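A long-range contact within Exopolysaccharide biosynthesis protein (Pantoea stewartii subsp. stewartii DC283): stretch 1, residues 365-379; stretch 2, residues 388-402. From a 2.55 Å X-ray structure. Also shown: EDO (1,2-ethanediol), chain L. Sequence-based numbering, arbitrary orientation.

Stretch 1 (365-379) FNNVGGTALSLLDTL
Stretch 2, residues 388-402: ASACTGDVIQAGWSG

The most unusual feature of this contact is its carboxylate clasp: Asp 377, in a left-handed backbone conformation (phi/psi 48/51), reaches with an m rotamer across to the next rung. Its OD2 accepts a very short hydrogen bond from Ser 401 OG (2.4 Å), while its OD1 accepts one from Ser 401 N (3.0 Å). Ser 401, at chi1 39°, thus presents backbone and hydroxyl donors to one carboxylate.

The backbone register follows one rule: parallel, each residue beside the one 23 later. Phe 365 pairs with Ala 388, Val 368 with Cys 391, Leu 373 with Ile 396 and Asp 377 with Trp 400, CA atoms 4.5 to 5.2 Å apart. Strands 373-376 and 396-399 run 19° from parallel, 4.6 Å apart at closest approach. Their ladder alternates: Leu 373 N donates to Val 395 O (2.8 Å), Gln 397 N to Leu 373 O (2.9 Å), Leu 375 N to Gln 397 O (3.0 Å), Gly 399 N to Leu 375 O (2.9 Å) and Asp 377 N to Gly 399 O (3.1 Å).

The strand ends at 365-366 and 388-389 use the same pattern, Ser 389 N to Phe 365 O (2.7 Å) and Asn 367 N to Ser 389 O (3.0 Å). Both chains then turn through matching left-handed residues, Asn 367 (57/45) and Ala 390 (56/46). Water 1 bridges this corner, donating to Asn 367 OD1 (3.2 Å) and Ala 390 O (2.7 Å). Beyond it, Thr 392 N donates to Val 368 O (3.0 Å), and Val 368 N makes a weak hydrogen bond to Cys 391 SG (3.6 Å). The m rotamer of Cys 391 also sets SG 3.8 Å from Val 368 CB and 3.9 Å from Phe 365 CB.

Gly 393 (-94/-173) is required by space: an ideal CB would lie 2.2 Å from Gly 370 O. Next, Ala 372 N donates to Asp 394 O (2.9 Å), and water 2 links Thr 371 OG1 (2.7 Å) with Asp 394 N (2.8 Å).

The buried face bearing Phe 365, Leu 373 and Leu 375 is apolar. Leu 373 (m, t) places CD1 3.9 Å from CD1 of Ile 396 (m, m); Phe 365 CD2 lies 3.9 Å from Val 395 CG1; and Ala 398 CB lies 4.2 Å from Leu 375 CB. The face bearing Ser 374 and Gln 397 is polar there: Ser 374 OG (t) donates to Gln 397 OE1 (2.7 Å), satisfying a buried hydroxyl. The glutamine chain (t, m, chi3 -45°) bends to bring OE1 to the serine, while Gln 397 CB lies 3.4 Å from Thr 371 CG2. In all, 1045 Å² is buried.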

# COMPACT_ATOMS: atom_id res chain seq x y z
N PHE B 365 20.24 4.16 -5.32
CA PHE B 365 21.27 5.23 -5.26
C PHE B 365 22.55 4.65 -4.64
O PHE B 365 22.61 4.49 -3.41
CB PHE B 365 20.75 6.43 -4.48
CG PHE B 365 19.43 6.97 -4.98
CD1 PHE B 365 19.35 7.60 -6.21
CD2 PHE B 365 18.28 6.84 -4.22
CE1 PHE B 365 18.13 8.10 -6.67
CE2 PHE B 365 17.07 7.33 -4.68
CZ PHE B 365 17.00 7.96 -5.91
N ASN B 366 23.54 4.33 -5.49
CA ASN B 366 24.85 3.76 -5.08
C ASN B 366 25.93 4.84 -5.23
O ASN B 366 26.10 5.34 -6.36
CB ASN B 366 25.21 2.52 -5.89
CG ASN B 366 24.22 1.39 -5.74
OD1 ASN B 366 23.64 1.20 -4.67
ND2 ASN B 366 24.02 0.62 -6.79
N ASN B 367 26.62 5.18 -4.14
CA ASN B 367 27.82 6.05 -4.13
C ASN B 367 27.49 7.40 -4.77
O ASN B 367 28.29 7.87 -5.60
CB ASN B 367 29.00 5.38 -4.85
CG ASN B 367 29.14 3.91 -4.50
OD1 ASN B 367 29.58 3.57 -3.40
ND2 ASN B 367 28.77 3.04 -5.42
N VAL B 368 26.35 8.00 -4.41
CA VAL B 368 25.91 9.34 -4.90
C VAL B 368 26.55 10.41 -4.01
O VAL B 368 26.32 10.38 -2.79
CB VAL B 368 24.38 9.46 -4.94
CG1 VAL B 368 23.92 10.86 -5.30
CG2 VAL B 368 23.76 8.44 -5.89
N GLY B 369 27.34 11.30 -4.62
CA GLY B 369 28.06 12.39 -3.93
C GLY B 369 27.19 13.61 -3.72
O GLY B 369 27.35 14.26 -2.67
N GLY B 370 26.31 13.92 -4.68
CA GLY B 370 25.39 15.07 -4.62
C GLY B 370 24.07 14.72 -3.96
O GLY B 370 24.00 13.67 -3.29
N THR B 371 23.06 15.58 -4.12
CA THR B 371 21.66 15.35 -3.66
C THR B 371 20.97 14.43 -4.68
O THR B 371 20.75 14.90 -5.81
CB THR B 371 20.90 16.67 -3.47
OG1 THR B 371 21.60 17.45 -2.50
CG2 THR B 371 19.48 16.47 -3.01
N ALA B 372 20.65 13.19 -4.30
CA ALA B 372 20.08 12.16 -5.20
C ALA B 372 18.81 12.69 -5.87
O ALA B 372 18.74 12.64 -7.11
CB ALA B 372 19.82 10.88 -4.43
N LEU B 373 17.85 13.17 -5.08
CA LEU B 373 16.58 13.78 -5.56
C LEU B 373 16.37 15.13 -4.87
O LEU B 373 16.45 15.17 -3.62
CB LEU B 373 15.41 12.83 -5.27
CG LEU B 373 15.35 11.57 -6.14
CD1 LEU B 373 14.29 10.61 -5.61
CD2 LEU B 373 15.07 11.92 -7.59
N SER B 374 16.11 16.18 -5.65
CA SER B 374 15.84 17.57 -5.18
C SER B 374 14.51 18.06 -5.76
O SER B 374 14.43 18.20 -6.99
CB SER B 374 16.97 18.49 -5.55
OG SER B 374 16.72 19.81 -5.09
N LEU B 375 13.51 18.29 -4.90
CA LEU B 375 12.13 18.71 -5.28
C LEU B 375 11.84 20.10 -4.68
O LEU B 375 12.45 20.44 -3.65
CB LEU B 375 11.13 17.67 -4.79
CG LEU B 375 11.42 16.22 -5.19
CD1 LEU B 375 10.38 15.28 -4.62
CD2 LEU B 375 11.49 16.08 -6.71
N LEU B 376 10.93 20.85 -5.31
CA LEU B 376 10.57 22.24 -4.92
C LEU B 376 9.04 22.40 -4.92
O LEU B 376 8.40 21.95 -5.89
CB LEU B 376 11.23 23.21 -5.90
CG LEU B 376 11.11 24.69 -5.56
CD1 LEU B 376 11.79 25.01 -4.24
CD2 LEU B 376 11.67 25.55 -6.67
N ASP B 377 8.49 23.02 -3.88
CA ASP B 377 7.04 23.34 -3.73
C ASP B 377 6.22 22.09 -4.06
O ASP B 377 5.29 22.18 -4.89
CB ASP B 377 6.66 24.52 -4.63
CG ASP B 377 7.39 25.81 -4.30
OD1 ASP B 377 7.79 25.99 -3.14
OD2 ASP B 377 7.55 26.63 -5.23
N THR B 378 6.55 20.97 -3.43
CA THR B 378 5.91 19.64 -3.65
C THR B 378 4.44 19.71 -3.22
O THR B 378 4.17 20.17 -2.09
CB THR B 378 6.66 18.54 -2.90
OG1 THR B 378 8.00 18.50 -3.41
CG2 THR B 378 6.02 17.18 -3.06
N LEU B 379 3.53 19.28 -4.10
CA LEU B 379 2.07 19.15 -3.82
C LEU B 379 1.72 17.69 -3.51
O LEU B 379 0.74 17.48 -2.77
CB LEU B 379 1.28 19.65 -5.04
CG LEU B 379 1.31 21.16 -5.27
CD1 LEU B 379 0.60 21.52 -6.56
CD2 LEU B 379 0.69 21.91 -4.09
N ALA B 388 19.27 3.31 -0.96
CA ALA B 388 20.46 4.20 -0.96
C ALA B 388 21.61 3.49 -0.25
O ALA B 388 21.43 3.09 0.92
CB ALA B 388 20.13 5.52 -0.32
N SER B 389 22.75 3.32 -0.93
CA SER B 389 23.97 2.65 -0.41
C SER B 389 25.18 3.58 -0.53
O SER B 389 25.52 3.97 -1.67
CB SER B 389 24.23 1.35 -1.11
OG SER B 389 25.57 0.91 -0.91
N ALA B 390 25.81 3.92 0.60
CA ALA B 390 27.11 4.62 0.69
C ALA B 390 27.06 5.95 -0.07
O ALA B 390 28.01 6.24 -0.82
CB ALA B 390 28.20 3.72 0.17
N CYS B 391 25.98 6.72 0.12
CA CYS B 391 25.80 8.08 -0.45
C CYS B 391 26.25 9.12 0.58
O CYS B 391 25.86 9.00 1.75
CB CYS B 391 24.35 8.31 -0.87
SG CYS B 391 23.76 7.10 -2.08
N THR B 392 27.06 10.10 0.15
CA THR B 392 27.71 11.11 1.03
C THR B 392 26.91 12.42 1.04
O THR B 392 27.10 13.20 1.98
CB THR B 392 29.17 11.34 0.63
OG1 THR B 392 29.22 12.06 -0.60
CG2 THR B 392 29.95 10.05 0.50
N GLY B 393 26.06 12.64 0.03
CA GLY B 393 25.16 13.80 -0.05
C GLY B 393 23.78 13.48 0.51
O GLY B 393 23.63 12.38 1.08
N ASP B 394 22.83 14.40 0.36
CA ASP B 394 21.40 14.18 0.69
C ASP B 394 20.82 13.19 -0.32
O ASP B 394 21.25 13.22 -1.49
CB ASP B 394 20.60 15.49 0.68
CG ASP B 394 21.00 16.49 1.75
OD1 ASP B 394 21.75 16.09 2.67
OD2 ASP B 394 20.56 17.65 1.66
N VAL B 395 19.89 12.33 0.11
CA VAL B 395 19.20 11.34 -0.76
C VAL B 395 17.86 11.94 -1.21
O VAL B 395 17.78 12.40 -2.36
CB VAL B 395 19.05 9.97 -0.05
CG1 VAL B 395 18.31 8.96 -0.91
CG2 VAL B 395 20.41 9.42 0.37
N ILE B 396 16.85 11.96 -0.33
CA ILE B 396 15.51 12.56 -0.61
C ILE B 396 15.48 13.97 -0.01
O ILE B 396 15.39 14.09 1.23
CB ILE B 396 14.36 11.67 -0.06
CG1 ILE B 396 14.58 10.19 -0.37
CG2 ILE B 396 13.02 12.17 -0.57
CD1 ILE B 396 14.69 9.86 -1.84
N GLN B 397 15.56 14.99 -0.87
CA GLN B 397 15.56 16.43 -0.47
C GLN B 397 14.36 17.12 -1.13
O GLN B 397 14.11 16.87 -2.32
CB GLN B 397 16.88 17.09 -0.88
CG GLN B 397 17.06 18.49 -0.31
CD GLN B 397 16.47 19.57 -1.18
OE1 GLN B 397 16.63 19.57 -2.40
NE2 GLN B 397 15.78 20.51 -0.56
N ALA B 398 13.64 17.95 -0.36
CA ALA B 398 12.52 18.78 -0.84
C ALA B 398 12.53 20.12 -0.09
O ALA B 398 12.58 20.10 1.16
CB ALA B 398 11.21 18.05 -0.65
N GLY B 399 12.49 21.23 -0.84
CA GLY B 399 12.46 22.61 -0.30
C GLY B 399 11.30 23.40 -0.87
O GLY B 399 10.42 22.78 -1.51
N TRP B 400 11.29 24.71 -0.65
CA TRP B 400 10.20 25.64 -1.06
C TRP B 400 10.79 26.96 -1.55
O TRP B 400 11.98 27.22 -1.26
CB TRP B 400 9.22 25.86 0.11
CG TRP B 400 9.89 26.32 1.37
CD1 TRP B 400 10.18 27.60 1.72
CD2 TRP B 400 10.38 25.48 2.43
NE1 TRP B 400 10.81 27.62 2.94
CE2 TRP B 400 10.95 26.34 3.40
CE3 TRP B 400 10.40 24.10 2.66
CZ2 TRP B 400 11.51 25.86 4.58
CZ3 TRP B 400 10.96 23.63 3.83
CH2 TRP B 400 11.51 24.50 4.77
N SER B 401 10.00 27.76 -2.27
CA SER B 401 10.43 29.00 -2.97
C SER B 401 10.14 30.25 -2.13
O SER B 401 11.02 31.14 -2.09
CB SER B 401 9.80 29.10 -4.33
OG SER B 401 8.45 28.65 -4.29
N GLY B 402 8.97 30.33 -1.49
CA GLY B 402 8.48 31.52 -0.78
C GLY B 402 9.31 31.83 0.46
O GLY B 402 9.42 30.95 1.33
C1 EDO L . -3.26 17.95 -4.21
O1 EDO L . -2.96 16.59 -3.94
C2 EDO L . -3.07 18.83 -3.03
O2 EDO L . -1.81 18.65 -2.40
O HOH W 1 30.56 5.97 -1.53
O HOH W 2 23.49 16.84 -0.74
O HOH W 3 8.93 20.58 -1.83